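Local coordinates for protein DNA polymerase beta (Leishmania infantum, PDB 4P4M) that adds deoxynucleotides to DNA as a family X polymerase, probably filling gaps during base excision repair, at residues A[218-221]-A[222-226]. Numbering follows the deposited sequence.
Sequences GVLG and HFVEF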
ATOM      1  N   GLY A 218      -8.930  -8.182 -14.209  1.00 24.92           N
ATOM      2  CA  GLY A 218      -9.878  -7.392 -13.432  1.00 24.29           C
ATOM      3  C   GLY A 218     -10.120  -7.935 -12.023  1.00 24.37           C
ATOM      4  O   GLY A 218     -11.074  -7.544 -11.345  1.00 21.36           O
ATOM      5  N   VAL A 219      -9.259  -8.836 -11.565  1.00 20.53           N
ATOM      6  CA  VAL A 219      -9.496  -9.503 -10.280  1.00 22.53           C
ATOM      7  C   VAL A 219      -9.502  -8.555  -9.065  1.00 25.09           C
ATOM      8  O   VAL A 219     -10.295  -8.734  -8.135  1.00 18.80           O
ATOM      9  CB  VAL A 219      -8.541 -10.720 -10.042  1.00 26.10           C
ATOM     10  CG1 VAL A 219      -7.100 -10.268  -9.917  1.00 20.62           C
ATOM     11  CG2 VAL A 219      -8.966 -11.491  -8.788  1.00 26.15           C
ATOM     12  N   LEU A 220      -8.634  -7.547  -9.055  1.00 16.59           N
ATOM     13  CA  LEU A 220      -8.632  -6.636  -7.903  1.00 18.14           C
ATOM     14  C   LEU A 220      -9.998  -5.954  -7.780  1.00 16.30           C
ATOM     15  O   LEU A 220     -10.564  -5.826  -6.684  1.00 18.03           O
ATOM     16  CB  LEU A 220      -7.507  -5.598  -8.014  1.00 17.61           C
ATOM     17  CG  LEU A 220      -7.431  -4.613  -6.827  1.00 20.31           C
ATOM     18  CD1 LEU A 220      -7.282  -5.376  -5.499  1.00 16.85           C
ATOM     19  CD2 LEU A 220      -6.287  -3.617  -7.016  1.00 19.85           C
ATOM     20  N   GLY A 221     -10.529  -5.522  -8.918  1.00 18.27           N
ATOM     21  CA  GLY A 221     -11.820  -4.861  -8.961  1.00 18.91           C
ATOM     22  C   GLY A 221     -12.956  -5.775  -8.529  1.00 26.30           C
ATOM     23  O   GLY A 221     -13.890  -5.327  -7.869  1.00 21.52           O
ATOM     24  N   HIS A 222     -12.882  -7.053  -8.899  1.00 21.35           N
ATOM     25  CA  HIS A 222     -13.878  -8.028  -8.457  1.00 26.53           C
ATOM     26  C   HIS A 222     -13.850  -8.228  -6.939  1.00 18.85           C
ATOM     27  O   HIS A 222     -14.906  -8.335  -6.296  1.00 20.82           O
ATOM     28  CB  HIS A 222     -13.671  -9.382  -9.160  1.00 26.54           C
ATOM     29  CG  HIS A 222     -13.884  -9.334 -10.643  1.00 40.40           C
ATOM     30  ND1 HIS A 222     -14.815  -8.509 -11.235  1.00 56.50           N
ATOM     31  CD2 HIS A 222     -13.283 -10.012 -11.650  1.00 45.34           C
ATOM     32  CE1 HIS A 222     -14.780  -8.681 -12.548  1.00 55.96           C
ATOM     33  NE2 HIS A 222     -13.862  -9.586 -12.824  1.00 45.75           N
ATOM     34  N   PHE A 223     -12.645  -8.300  -6.372  1.00 17.21           N
ATOM     35  CA  PHE A 223     -12.478  -8.460  -4.923  1.00 17.39           C
ATOM     36  C   PHE A 223     -13.011  -7.222  -4.182  1.00 21.24           C
ATOM     37  O   PHE A 223     -13.720  -7.330  -3.172  1.00 17.15           O
ATOM     38  CB  PHE A 223     -10.992  -8.715  -4.600  1.00 17.05           C
ATOM     39  CG  PHE A 223     -10.702  -9.002  -3.141  1.00 19.09           C
ATOM     40  CD1 PHE A 223     -11.429  -9.958  -2.440  1.00 20.86           C
ATOM     41  CD2 PHE A 223      -9.666  -8.340  -2.487  1.00 16.82           C
ATOM     42  CE1 PHE A 223     -11.139 -10.232  -1.102  1.00 19.75           C
ATOM     43  CE2 PHE A 223      -9.371  -8.615  -1.160  1.00 17.66           C
ATOM     44  CZ  PHE A 223     -10.105  -9.567  -0.469  1.00 18.06           C
ATOM     45  N   VAL A 224     -12.680  -6.046  -4.701  1.00 16.40           N
ATOM     46  CA  VAL A 224     -13.171  -4.788  -4.127  1.00 17.52           C
ATOM     47  C   VAL A 224     -14.704  -4.703  -4.152  1.00 17.79           C
ATOM     48  O   VAL A 224     -15.326  -4.353  -3.143  1.00 17.33           O
ATOM     49  CB  VAL A 224     -12.527  -3.562  -4.830  1.00 18.97           C
ATOM     50  CG1 VAL A 224     -13.255  -2.266  -4.446  1.00 17.70           C
ATOM     51  CG2 VAL A 224     -11.038  -3.480  -4.455  1.00 20.07           C
ATOM     52  N   GLU A 225     -15.315  -5.045  -5.286  1.00 17.61           N
ATOM     53  CA  GLU A 225     -16.787  -5.025  -5.385  1.00 20.49           C
ATOM     54  C   GLU A 225     -17.437  -5.950  -4.355  1.00 23.64           C
ATOM     55  O   GLU A 225     -18.472  -5.612  -3.760  1.00 19.85           O
ATOM     56  CB  GLU A 225     -17.247  -5.438  -6.788  1.00 24.24           C
ATOM     57  CG  GLU A 225     -16.926  -4.425  -7.869  1.00 40.95           C
ATOM     58  CD  GLU A 225     -17.218  -4.953  -9.268  1.00 66.90           C
ATOM     59  OE1 GLU A 225     -17.326  -6.189  -9.438  1.00 61.38           O
ATOM     60  OE2 GLU A 225     -17.333  -4.129 -10.198  1.00 80.77           O
ATOM     61  N   PHE A 226     -16.833  -7.119  -4.149  1.00 20.51           N
ATOM     62  CA  PHE A 226     -17.348  -8.081  -3.169  1.00 21.75           C
ATOM     63  C   PHE A 226     -17.315  -7.481  -1.751  1.00 20.30           C
ATOM     64  O   PHE A 226     -18.312  -7.544  -1.019  1.00 19.07           O
ATOM     65  CB  PHE A 226     -16.551  -9.397  -3.244  1.00 19.85           C
ATOM     66  CG  PHE A 226     -17.142 -10.524  -2.425  1.00 18.57           C
ATOM     67  CD1 PHE A 226     -18.319 -11.147  -2.826  1.00 21.02           C
ATOM     68  CD2 PHE A 226     -16.510 -10.975  -1.273  1.00 18.95           C
ATOM     69  CE1 PHE A 226     -18.869 -12.174  -2.074  1.00 25.52           C
ATOM     70  CE2 PHE A 226     -17.046 -12.008  -0.523  1.00 21.03           C
ATOM     71  CZ  PHE A 226     -18.226 -12.609  -0.928  1.00 23.62           C
TER
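His222 folds back over the first turn of helix 219-229 and lays its imidazole against the carbonyl oxygen of Gly218, the N-cap residue. Its CB passes 3.6 Å from Val219 O. A chi1 of -64° turns CG away from the residue's own carbonyl carbon, to the side of its backbone N, and brings the ring back toward the helix start: CG lies 3.4 Å from Gly218 O, CD2 is nearer still at 3.3 Å, and CE1, at the tip, is the most distant ring atom, 4.1 Å from Gly218 O. Gly218 O thus sits over one ring face, displaced toward the rim, while accepting the first helical bond from His222 N (3.1 Å, 155° at the hydrogen). Glu225 OE1 approaches the ring at its edge, in plane, and the Glu225 CG methylene rests 3.2 Å from Gly221 O, which takes the Glu225 amide proton.

Round the helix, Val224 CG2 lies 4.3 Å from Leu220 CD1, one turn back, and 3.3 Å from Leu220 O, the acceptor for Val224 N. Val219 and Phe223 face inward, touching helix 157-175 and strand 179-183, and Leu220 reaches Ile274 of strand 270-277. Four successive i to i+4 backbone bonds, starting from the N-cap carbonyl, mark the first turns of an amphipathic alpha-helix, here packed on the mixed beta-sheet of the polymerase beta palm, away from the nucleotide and magnesium site.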